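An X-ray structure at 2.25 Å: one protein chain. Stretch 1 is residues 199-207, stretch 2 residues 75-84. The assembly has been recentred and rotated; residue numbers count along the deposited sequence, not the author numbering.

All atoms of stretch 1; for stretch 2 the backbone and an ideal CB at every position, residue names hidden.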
# COMPACT_ATOMS: atom_id res chain seq x y z
N TYR A 199 -1.17 2.53 12.48
CA TYR A 199 -1.73 2.90 11.18
C TYR A 199 -2.54 4.18 11.40
O TYR A 199 -3.55 4.17 12.11
CB TYR A 199 -2.57 1.76 10.62
CG TYR A 199 -3.27 2.03 9.30
CD1 TYR A 199 -2.59 1.92 8.10
CD2 TYR A 199 -4.63 2.36 9.25
CE1 TYR A 199 -3.22 2.15 6.88
CE2 TYR A 199 -5.27 2.60 8.03
CZ TYR A 199 -4.56 2.49 6.85
OH TYR A 199 -5.17 2.72 5.62
N VAL A 200 -2.08 5.27 10.79
CA VAL A 200 -2.55 6.61 11.13
C VAL A 200 -3.24 7.19 9.90
O VAL A 200 -2.58 7.61 8.95
CB VAL A 200 -1.41 7.50 11.63
CG1 VAL A 200 -1.95 8.80 12.17
CG2 VAL A 200 -0.64 6.78 12.72
N ARG A 201 -4.57 7.24 9.93
CA ARG A 201 -5.35 7.71 8.78
C ARG A 201 -5.51 9.22 8.86
O ARG A 201 -5.82 9.76 9.93
CB ARG A 201 -6.70 7.01 8.76
CG ARG A 201 -6.60 5.58 9.28
CD ARG A 201 -7.93 4.87 9.27
NE ARG A 201 -8.66 5.15 8.04
CZ ARG A 201 -9.86 5.72 8.01
NH1 ARG A 201 -10.46 6.05 9.15
NH2 ARG A 201 -10.46 5.94 6.84
N ILE A 202 -5.28 9.91 7.75
CA ILE A 202 -5.10 11.36 7.79
C ILE A 202 -5.81 11.99 6.60
O ILE A 202 -5.47 11.70 5.44
CB ILE A 202 -3.61 11.74 7.80
CG1 ILE A 202 -2.99 11.31 9.13
CG2 ILE A 202 -3.43 13.23 7.52
CD1 ILE A 202 -1.47 11.35 9.16
N THR A 203 -6.78 12.88 6.88
CA THR A 203 -7.57 13.57 5.84
C THR A 203 -7.54 15.08 6.04
O THR A 203 -7.68 15.56 7.16
CB THR A 203 -9.05 13.12 5.84
OG1 THR A 203 -9.15 11.79 6.37
CG2 THR A 203 -9.63 13.15 4.44
N PRO A 204 -7.37 15.85 4.94
CA PRO A 204 -7.04 15.36 3.60
C PRO A 204 -5.58 15.64 3.23
O PRO A 204 -5.06 16.72 3.51
CB PRO A 204 -7.99 16.16 2.71
CG PRO A 204 -8.07 17.51 3.42
CD PRO A 204 -7.83 17.25 4.90
N LEU A 205 -4.93 14.68 2.58
CA LEU A 205 -3.56 14.86 2.14
C LEU A 205 -3.46 15.42 0.72
O LEU A 205 -2.34 15.64 0.23
CB LEU A 205 -2.79 13.54 2.27
CG LEU A 205 -2.44 13.14 3.71
CD1 LEU A 205 -1.95 11.69 3.82
CD2 LEU A 205 -1.37 14.08 4.24
N LYS A 206 -4.59 15.69 0.07
CA LYS A 206 -4.60 16.46 -1.17
C LYS A 206 -5.96 17.12 -1.35
O LYS A 206 -6.96 16.71 -0.75
CB LYS A 206 -4.28 15.60 -2.39
CG LYS A 206 -5.36 14.58 -2.72
CD LYS A 206 -5.14 13.95 -4.07
CE LYS A 206 -5.93 12.67 -4.19
NZ LYS A 206 -5.66 12.04 -5.50
N GLU A 207 -5.98 18.12 -2.22
CA GLU A 207 -7.23 18.73 -2.64
C GLU A 207 -8.02 17.77 -3.51
O GLU A 207 -7.46 17.09 -4.37
CB GLU A 207 -6.97 20.03 -3.41
CG GLU A 207 -7.78 21.21 -2.89
CD GLU A 207 -7.53 21.49 -1.43
OE1 GLU A 207 -8.43 21.19 -0.61
OE2 GLU A 207 -6.43 22.00 -1.11
N UNK A 75 -1.90 21.31 6.40
CA UNK A 75 -1.95 20.93 7.80
C UNK A 75 -1.91 19.42 7.98
O UNK A 75 -1.37 18.92 8.97
CB UNK A 75 -3.21 21.50 8.45
N UNK A 76 -2.51 18.70 7.03
CA UNK A 76 -2.48 17.24 7.09
C UNK A 76 -1.07 16.72 6.81
O UNK A 76 -0.60 15.80 7.47
CB UNK A 76 -3.47 16.64 6.09
N UNK A 77 -0.39 17.33 5.84
CA UNK A 77 0.99 16.96 5.54
C UNK A 77 1.94 17.40 6.65
O UNK A 77 2.93 16.72 6.91
CB UNK A 77 1.42 17.57 4.21
N UNK A 78 1.64 18.51 7.32
CA UNK A 78 2.44 18.91 8.47
C UNK A 78 2.33 17.88 9.58
O UNK A 78 3.34 17.48 10.19
CB UNK A 78 2.00 20.29 8.98
N UNK A 79 1.11 17.42 9.85
CA UNK A 79 0.92 16.34 10.82
C UNK A 79 1.57 15.05 10.33
O UNK A 79 2.18 14.31 11.12
CB UNK A 79 -0.57 16.11 11.08
N UNK A 80 1.48 14.77 9.02
CA UNK A 80 2.06 13.55 8.48
C UNK A 80 3.57 13.51 8.73
O UNK A 80 4.10 12.50 9.21
CB UNK A 80 1.76 13.44 6.98
N UNK A 81 4.26 14.62 8.45
CA UNK A 81 5.68 14.73 8.77
C UNK A 81 5.93 14.48 10.26
O UNK A 81 6.89 13.80 10.64
CB UNK A 81 6.21 16.11 8.37
N UNK A 82 5.06 15.00 11.12
CA UNK A 82 5.29 14.87 12.55
C UNK A 82 5.22 13.42 12.99
O UNK A 82 6.10 12.94 13.72
CB UNK A 82 4.27 15.71 13.33
N UNK A 83 4.17 12.70 12.57
CA UNK A 83 4.03 11.30 12.97
C UNK A 83 5.21 10.47 12.47
O UNK A 83 5.68 9.57 13.17
CB UNK A 83 2.72 10.72 12.44
N UNK A 84 5.70 10.77 11.26
CA UNK A 84 6.86 10.07 10.71
C UNK A 84 8.09 10.23 11.60
O UNK A 84 8.85 9.27 11.81
CB UNK A 84 7.17 10.58 9.30

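Residues 75-84 form one continuous helical stretch, its backbone angles helical throughout, and it runs nearly antiparallel to strand 199-203, at 159° with a closest axial approach of 8.4 Å. The strand turns Val 200 and Ile 202 toward the helix and Arg 201 and Thr 203 away from it; beyond the strand, Leu 205 adds a third apolar side chain and a backbone carbonyl. The helix therefore meets an apolar ridge that ends in an acceptor.

At position 75 the CA-to-CB bond points sideways and nothing of stretch 1 lies within 5.5 Å of the ideal CB, so almost any helix-compatible residue would suit. It is Glu 75, which makes no contact here.

Position 76 is the most constrained. Its CB points toward stretch 1, and the ideal atom already sits 3.0 Å from Pro 204 O, 3.7 Å from Ile 202 CG2 and 3.8 Å from Leu 205 CD2. With so little space around CB, glycine or alanine is favoured, and serine is conceivable. The residue is Ala 76. Its methyl packs against both apolar neighbours, while the close approach of CB to Pro 204 O, 3.0 Å, marks a tight fit.

At position 77 CB points sideways, 4.5 Å from Leu 205 CD2, and the carbonyl of Leu 205 lies farther off. A long side chain with a donor at its end would serve: lysine, arginine or perhaps glutamine. Arg 77 occupies the site, with chi1 m and chi2 and chi3 both t. This extended chain passes Leu 205, Arg 77 CG lying 3.8 Å from Leu 205 CD2, and brings the guanidinium edge to the carbonyl. Both Arg 77 NE and Arg 77 NH2 donate to Leu 205 O, each at 2.9 Å, so one acceptor takes a forked pair of hydrogen bonds with N-H...O angles near 140°.

Position 78 points away and leaves the choice open; it is Glu 78.

Position 79 points toward the strand, but its ideal CB is 5.2 Å from Ile 202 CD1. The gap calls for a larger apolar group, such as leucine, methionine or an aromatic. Phe 79, with chi1 t, fills it: its CD2 lies 3.6 Å from Ile 202 CD1 and its CE2 4.2 Å from Val 200 CG1, so one ring touches both strand residues.

At position 80 CB lies sideways, 4.2 Å from Leu 205 CD2 and 4.4 Å from Ile 202 CD1. A small apolar residue already makes contact, though other sizes cannot be excluded. Ala 80 contributes its methyl to these two contacts.

Positions 81 and 82 are out of reach of stretch 1, which therefore sets no preference among helix-compatible residues; they are Val 81 and Lys 82.

Position 83 again points toward the strand, with CB 5.1 Å from Val 200 CG1. An apolar chain or a long aliphatic one would suit. Lys 83 bends through three successive m torsions, and its CE comes 4.3 Å from Val 200 CG2.

Position 84 is out of reach and undetermined; it is Leu 84.

Stretch 2 (75-84) EAREFAVKKL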
# COMPACT_ATOMS: atom_id res chain seq x y z
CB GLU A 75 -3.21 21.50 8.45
CG GLU A 75 -3.21 23.02 8.54
CD GLU A 75 -4.56 23.57 8.96
OE1 GLU A 75 -5.59 23.14 8.39
OE2 GLU A 75 -4.58 24.42 9.88
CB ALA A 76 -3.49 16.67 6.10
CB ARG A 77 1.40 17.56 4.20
CG ARG A 77 0.49 17.13 3.07
CD ARG A 77 0.87 17.78 1.75
NE ARG A 77 0.06 17.26 0.66
CZ ARG A 77 0.03 17.79 -0.56
NH1 ARG A 77 0.76 18.86 -0.83
NH2 ARG A 77 -0.73 17.26 -1.50
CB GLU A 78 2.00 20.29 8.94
CG GLU A 78 2.92 20.98 9.93
CD GLU A 78 2.59 22.47 10.08
OE1 GLU A 78 2.96 23.06 11.12
OE2 GLU A 78 1.97 23.04 9.16
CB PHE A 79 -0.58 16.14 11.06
CG PHE A 79 -0.91 15.09 12.08
CD1 PHE A 79 -0.63 15.28 13.42
CD2 PHE A 79 -1.55 13.93 11.71
CE1 PHE A 79 -0.95 14.32 14.36
CE2 PHE A 79 -1.88 12.95 12.64
CZ PHE A 79 -1.58 13.15 13.97
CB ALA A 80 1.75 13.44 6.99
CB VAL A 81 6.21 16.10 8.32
CG1 VAL A 81 7.69 16.24 8.67
CG2 VAL A 81 6.01 16.28 6.84
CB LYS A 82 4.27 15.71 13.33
CG LYS A 82 4.43 15.60 14.84
CD LYS A 82 3.80 16.79 15.54
CE LYS A 82 2.40 16.50 16.03
NZ LYS A 82 2.38 15.70 17.30
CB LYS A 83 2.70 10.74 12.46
CG LYS A 83 1.44 11.48 13.01
CD LYS A 83 1.39 11.35 14.52
CE LYS A 83 1.33 9.90 14.93
NZ LYS A 83 1.24 9.70 16.41
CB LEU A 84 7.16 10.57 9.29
CG LEU A 84 6.19 10.08 8.21
CD1 LEU A 84 6.30 10.83 6.87
CD2 LEU A 84 6.36 8.56 8.01
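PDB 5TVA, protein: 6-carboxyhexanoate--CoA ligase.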